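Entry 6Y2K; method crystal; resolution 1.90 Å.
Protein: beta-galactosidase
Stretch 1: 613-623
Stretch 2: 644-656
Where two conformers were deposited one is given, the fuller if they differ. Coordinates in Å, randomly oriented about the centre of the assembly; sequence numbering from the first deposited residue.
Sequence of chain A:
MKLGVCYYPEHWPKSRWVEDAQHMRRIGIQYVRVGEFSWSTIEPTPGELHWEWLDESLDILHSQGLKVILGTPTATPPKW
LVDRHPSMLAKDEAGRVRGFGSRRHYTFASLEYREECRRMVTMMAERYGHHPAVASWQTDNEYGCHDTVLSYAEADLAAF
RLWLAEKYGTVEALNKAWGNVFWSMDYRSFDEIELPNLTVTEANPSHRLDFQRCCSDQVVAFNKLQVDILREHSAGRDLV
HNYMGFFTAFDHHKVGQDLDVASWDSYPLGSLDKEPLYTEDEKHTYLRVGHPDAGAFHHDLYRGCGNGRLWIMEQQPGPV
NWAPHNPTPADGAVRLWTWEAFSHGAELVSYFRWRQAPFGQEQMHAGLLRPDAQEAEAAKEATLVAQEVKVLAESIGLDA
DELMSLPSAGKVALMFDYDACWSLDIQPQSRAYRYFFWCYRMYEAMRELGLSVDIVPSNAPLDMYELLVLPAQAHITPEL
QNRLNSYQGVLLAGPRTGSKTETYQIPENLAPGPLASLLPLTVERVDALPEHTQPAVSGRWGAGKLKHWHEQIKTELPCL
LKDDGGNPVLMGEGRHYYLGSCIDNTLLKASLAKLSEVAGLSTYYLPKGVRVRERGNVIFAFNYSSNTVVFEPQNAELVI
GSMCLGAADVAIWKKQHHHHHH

Stretch 1, residues 613-623: RERGNVIFAFN
Stretch 2, residues 644-656: CLGAADVAIWKKQ

Antiparallel β-pairing alternates hydrogen-bonded and non-hydrogen-bonded residue pairs, and this beta-galactosidase contact is a clear example. Strand 618-623 runs against the strand that ends at Lys-655, their directions 158° apart and their axes 4.6 Å at closest approach. Ile-619 faces Trp-653 and Ala-621 faces Ala-651 as hydrogen-bonded pairs, with CA-CA 5.0 and 5.1 Å; Val-618/Lys-654, Phe-620/Ile-652 and Phe-622/Val-650 alternate with them, each CA-CA 4.7 Å. Phi lies between -103° and -135° and psi between 124° and 154° in these ten residues.

The hydrogen bonds of the ladder are nearly linear, with N-H...O angles of 164° to 178°: Ile-619 N to Trp-653 O is 2.8 Å, Trp-653 N to Ile-619 O 2.9 Å, Ala-621 N to Ala-651 O 2.8 Å and Ala-651 N to Ala-621 O 2.9 Å. Lys-655 N extends it to Asn-617 O at 2.9 Å.

Apolar packing follows the alternation. Val-618 (t) sets CG1 3.5 Å from CG2 of Ile-652 (m, t), and Phe-622 (m) brings CE1 3.9 Å from CG1 of Val-650 (t). On the other face, Ala-621 CB lies 4.1 Å from Leu-645 CD1.

Polar side chains secure the ends. Asn-623 (t) donates ND2 to Leu-645 O at 3.0 Å, while extended Lys-655 (m, t, t, t) carries NZ to Glu-614 OE2, a 3.0 Å salt bridge.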

# COMPACT_ATOMS: atom_id res chain seq x y z
N ARG A 613 31.79 17.09 -15.83
CA ARG A 613 32.74 18.05 -15.28
C ARG A 613 33.74 18.43 -16.38
O ARG A 613 34.02 17.63 -17.27
CB ARG A 613 33.46 17.48 -14.05
CG ARG A 613 34.11 18.56 -13.20
CD ARG A 613 34.68 18.06 -11.88
NE ARG A 613 34.95 19.21 -11.03
CZ ARG A 613 35.97 20.06 -11.16
NH1 ARG A 613 36.06 21.10 -10.33
NH2 ARG A 613 36.91 19.90 -12.10
N GLU A 614 34.25 19.66 -16.31
CA GLU A 614 35.22 20.17 -17.28
C GLU A 614 36.60 20.40 -16.68
O GLU A 614 36.72 20.81 -15.53
CB GLU A 614 34.73 21.50 -17.86
CG GLU A 614 33.38 21.41 -18.54
CD GLU A 614 33.00 22.67 -19.30
OE1 GLU A 614 32.00 22.62 -20.03
OE2 GLU A 614 33.70 23.71 -19.17
N ARG A 615 37.63 20.13 -17.49
CA ARG A 615 39.00 20.58 -17.23
C ARG A 615 39.51 21.28 -18.49
O ARG A 615 39.86 20.63 -19.47
CB ARG A 615 39.90 19.41 -16.87
CG ARG A 615 39.58 18.81 -15.50
CD ARG A 615 40.60 17.78 -15.05
NE ARG A 615 41.93 18.37 -14.85
CZ ARG A 615 43.05 17.68 -14.61
NH1 ARG A 615 43.03 16.35 -14.52
NH2 ARG A 615 44.19 18.33 -14.45
N GLY A 616 39.52 22.61 -18.45
CA GLY A 616 39.84 23.43 -19.62
C GLY A 616 38.93 23.10 -20.79
O GLY A 616 37.72 23.27 -20.70
N ASN A 617 39.53 22.59 -21.86
CA ASN A 617 38.84 22.23 -23.10
C ASN A 617 38.35 20.77 -23.13
O ASN A 617 37.82 20.32 -24.15
CB ASN A 617 39.74 22.53 -24.33
CG ASN A 617 40.92 21.57 -24.49
OD1 ASN A 617 41.09 20.96 -25.55
ND2 ASN A 617 41.75 21.44 -23.46
N VAL A 618 38.52 20.03 -22.03
CA VAL A 618 38.09 18.62 -21.97
C VAL A 618 36.78 18.51 -21.15
O VAL A 618 36.67 19.13 -20.09
CB VAL A 618 39.18 17.71 -21.35
CG1 VAL A 618 38.75 16.24 -21.36
CG2 VAL A 618 40.49 17.88 -22.11
N ILE A 619 35.81 17.76 -21.69
CA ILE A 619 34.52 17.51 -21.05
C ILE A 619 34.47 16.03 -20.67
O ILE A 619 34.63 15.17 -21.54
CB ILE A 619 33.32 17.79 -21.98
CG1 ILE A 619 33.46 19.11 -22.75
CG2 ILE A 619 32.02 17.82 -21.19
CD1 ILE A 619 33.20 20.33 -21.90
N PHE A 620 34.23 15.74 -19.39
CA PHE A 620 34.13 14.35 -18.92
C PHE A 620 32.67 14.08 -18.60
O PHE A 620 32.07 14.83 -17.85
CB PHE A 620 34.97 14.12 -17.65
CG PHE A 620 36.45 14.47 -17.80
CD1 PHE A 620 36.88 15.78 -17.70
CD2 PHE A 620 37.40 13.47 -18.00
CE1 PHE A 620 38.24 16.10 -17.82
CE2 PHE A 620 38.75 13.78 -18.12
CZ PHE A 620 39.17 15.10 -18.03
N ALA A 621 32.09 13.02 -19.16
CA ALA A 621 30.70 12.65 -18.88
C ALA A 621 30.66 11.25 -18.30
O ALA A 621 31.41 10.38 -18.73
CB ALA A 621 29.87 12.71 -20.14
N PHE A 622 29.75 11.05 -17.34
CA PHE A 622 29.62 9.83 -16.53
C PHE A 622 28.17 9.39 -16.42
O PHE A 622 27.28 10.22 -16.27
CB PHE A 622 30.16 10.08 -15.12
CG PHE A 622 31.57 10.59 -15.10
CD1 PHE A 622 32.63 9.71 -15.18
CD2 PHE A 622 31.83 11.96 -15.07
CE1 PHE A 622 33.94 10.18 -15.21
CE2 PHE A 622 33.13 12.43 -15.09
CZ PHE A 622 34.18 11.54 -15.16
N ASN A 623 27.93 8.08 -16.47
CA ASN A 623 26.59 7.53 -16.29
C ASN A 623 26.63 6.52 -15.16
O ASN A 623 27.13 5.41 -15.33
CB ASN A 623 26.10 6.88 -17.59
CG ASN A 623 24.67 6.35 -17.50
OD1 ASN A 623 23.97 6.53 -16.50
ND2 ASN A 623 24.23 5.68 -18.57
N CYS A 644 26.16 7.63 -26.84
CA CYS A 644 25.30 6.74 -26.07
C CYS A 644 26.10 6.18 -24.89
O CYS A 644 26.78 5.15 -25.00
CB CYS A 644 24.74 5.61 -26.95
SG CYS A 644 23.72 6.23 -28.32
N LEU A 645 26.01 6.88 -23.75
CA LEU A 645 26.70 6.48 -22.53
C LEU A 645 26.09 5.23 -21.93
O LEU A 645 24.96 5.28 -21.45
CB LEU A 645 26.62 7.57 -21.46
CG LEU A 645 27.58 8.75 -21.47
CD1 LEU A 645 27.20 9.66 -20.31
CD2 LEU A 645 29.02 8.27 -21.35
N GLY A 646 26.84 4.13 -21.92
CA GLY A 646 26.39 2.91 -21.25
C GLY A 646 26.25 3.04 -19.74
O GLY A 646 26.68 4.03 -19.14
N ALA A 647 25.62 2.04 -19.13
CA ALA A 647 25.58 1.92 -17.67
C ALA A 647 27.01 1.85 -17.12
O ALA A 647 27.84 1.12 -17.65
CB ALA A 647 24.81 0.68 -17.26
N ALA A 648 27.29 2.63 -16.07
CA ALA A 648 28.63 2.68 -15.44
C ALA A 648 29.76 3.00 -16.45
O ALA A 648 30.84 2.42 -16.39
CB ALA A 648 28.91 1.37 -14.70
N ASP A 649 29.49 3.95 -17.34
CA ASP A 649 30.36 4.25 -18.48
C ASP A 649 30.83 5.70 -18.42
O ASP A 649 30.27 6.53 -17.69
CB ASP A 649 29.59 3.96 -19.78
CG ASP A 649 30.48 3.85 -21.02
OD1 ASP A 649 31.72 3.66 -20.90
OD2 ASP A 649 29.90 3.98 -22.14
N VAL A 650 31.87 5.98 -19.21
CA VAL A 650 32.53 7.27 -19.27
C VAL A 650 32.66 7.67 -20.74
O VAL A 650 32.98 6.83 -21.58
CB VAL A 650 33.97 7.18 -18.69
CG1 VAL A 650 34.66 8.54 -18.71
CG2 VAL A 650 33.96 6.60 -17.28
N ALA A 651 32.41 8.94 -21.04
CA ALA A 651 32.78 9.51 -22.34
C ALA A 651 33.56 10.80 -22.12
O ALA A 651 33.30 11.54 -21.17
CB ALA A 651 31.55 9.76 -23.20
N ILE A 652 34.52 11.06 -23.02
CA ILE A 652 35.39 12.23 -22.93
C ILE A 652 35.37 12.95 -24.29
O ILE A 652 35.61 12.32 -25.33
CB ILE A 652 36.84 11.85 -22.54
CG1 ILE A 652 36.82 11.01 -21.25
CG2 ILE A 652 37.69 13.11 -22.39
CD1 ILE A 652 38.17 10.57 -20.75
N TRP A 653 35.09 14.25 -24.25
CA TRP A 653 34.95 15.10 -25.42
C TRP A 653 35.94 16.26 -25.31
O TRP A 653 36.30 16.66 -24.21
CB TRP A 653 33.53 15.69 -25.49
CG TRP A 653 32.39 14.70 -25.61
CD1 TRP A 653 31.94 13.83 -24.66
CD2 TRP A 653 31.53 14.53 -26.74
NE1 TRP A 653 30.87 13.10 -25.14
CE2 TRP A 653 30.60 13.52 -26.42
CE3 TRP A 653 31.46 15.13 -28.01
CZ2 TRP A 653 29.61 13.09 -27.31
CZ3 TRP A 653 30.48 14.71 -28.90
CH2 TRP A 653 29.56 13.70 -28.55
N LYS A 654 36.34 16.80 -26.46
CA LYS A 654 37.15 18.03 -26.50
C LYS A 654 36.37 19.14 -27.20
O LYS A 654 35.71 18.90 -28.21
CB LYS A 654 38.50 17.80 -27.17
CG LYS A 654 38.47 17.31 -28.61
CD LYS A 654 39.89 17.10 -29.13
CE LYS A 654 39.91 16.57 -30.56
NZ LYS A 654 41.28 16.17 -31.00
N LYS A 655 36.45 20.35 -26.65
CA LYS A 655 35.80 21.51 -27.24
C LYS A 655 36.45 21.85 -28.58
O LYS A 655 37.66 21.69 -28.74
CB LYS A 655 35.88 22.71 -26.30
CG LYS A 655 35.07 22.54 -25.03
CD LYS A 655 35.21 23.74 -24.12
CE LYS A 655 34.64 23.47 -22.75
NZ LYS A 655 34.80 24.65 -21.85
N GLN A 656 35.64 22.28 -29.55
CA GLN A 656 36.12 22.61 -30.90
C GLN A 656 36.69 24.03 -30.93
O GLN A 656 36.17 24.92 -30.26
CB GLN A 656 35.00 22.47 -31.93
CG GLN A 656 34.59 21.02 -32.20
CD GLN A 656 33.29 20.88 -32.99
OE1 GLN A 656 32.58 21.86 -33.25
NE2 GLN A 656 32.96 19.65 -33.36
O HOH W 1 37.20 26.12 -22.38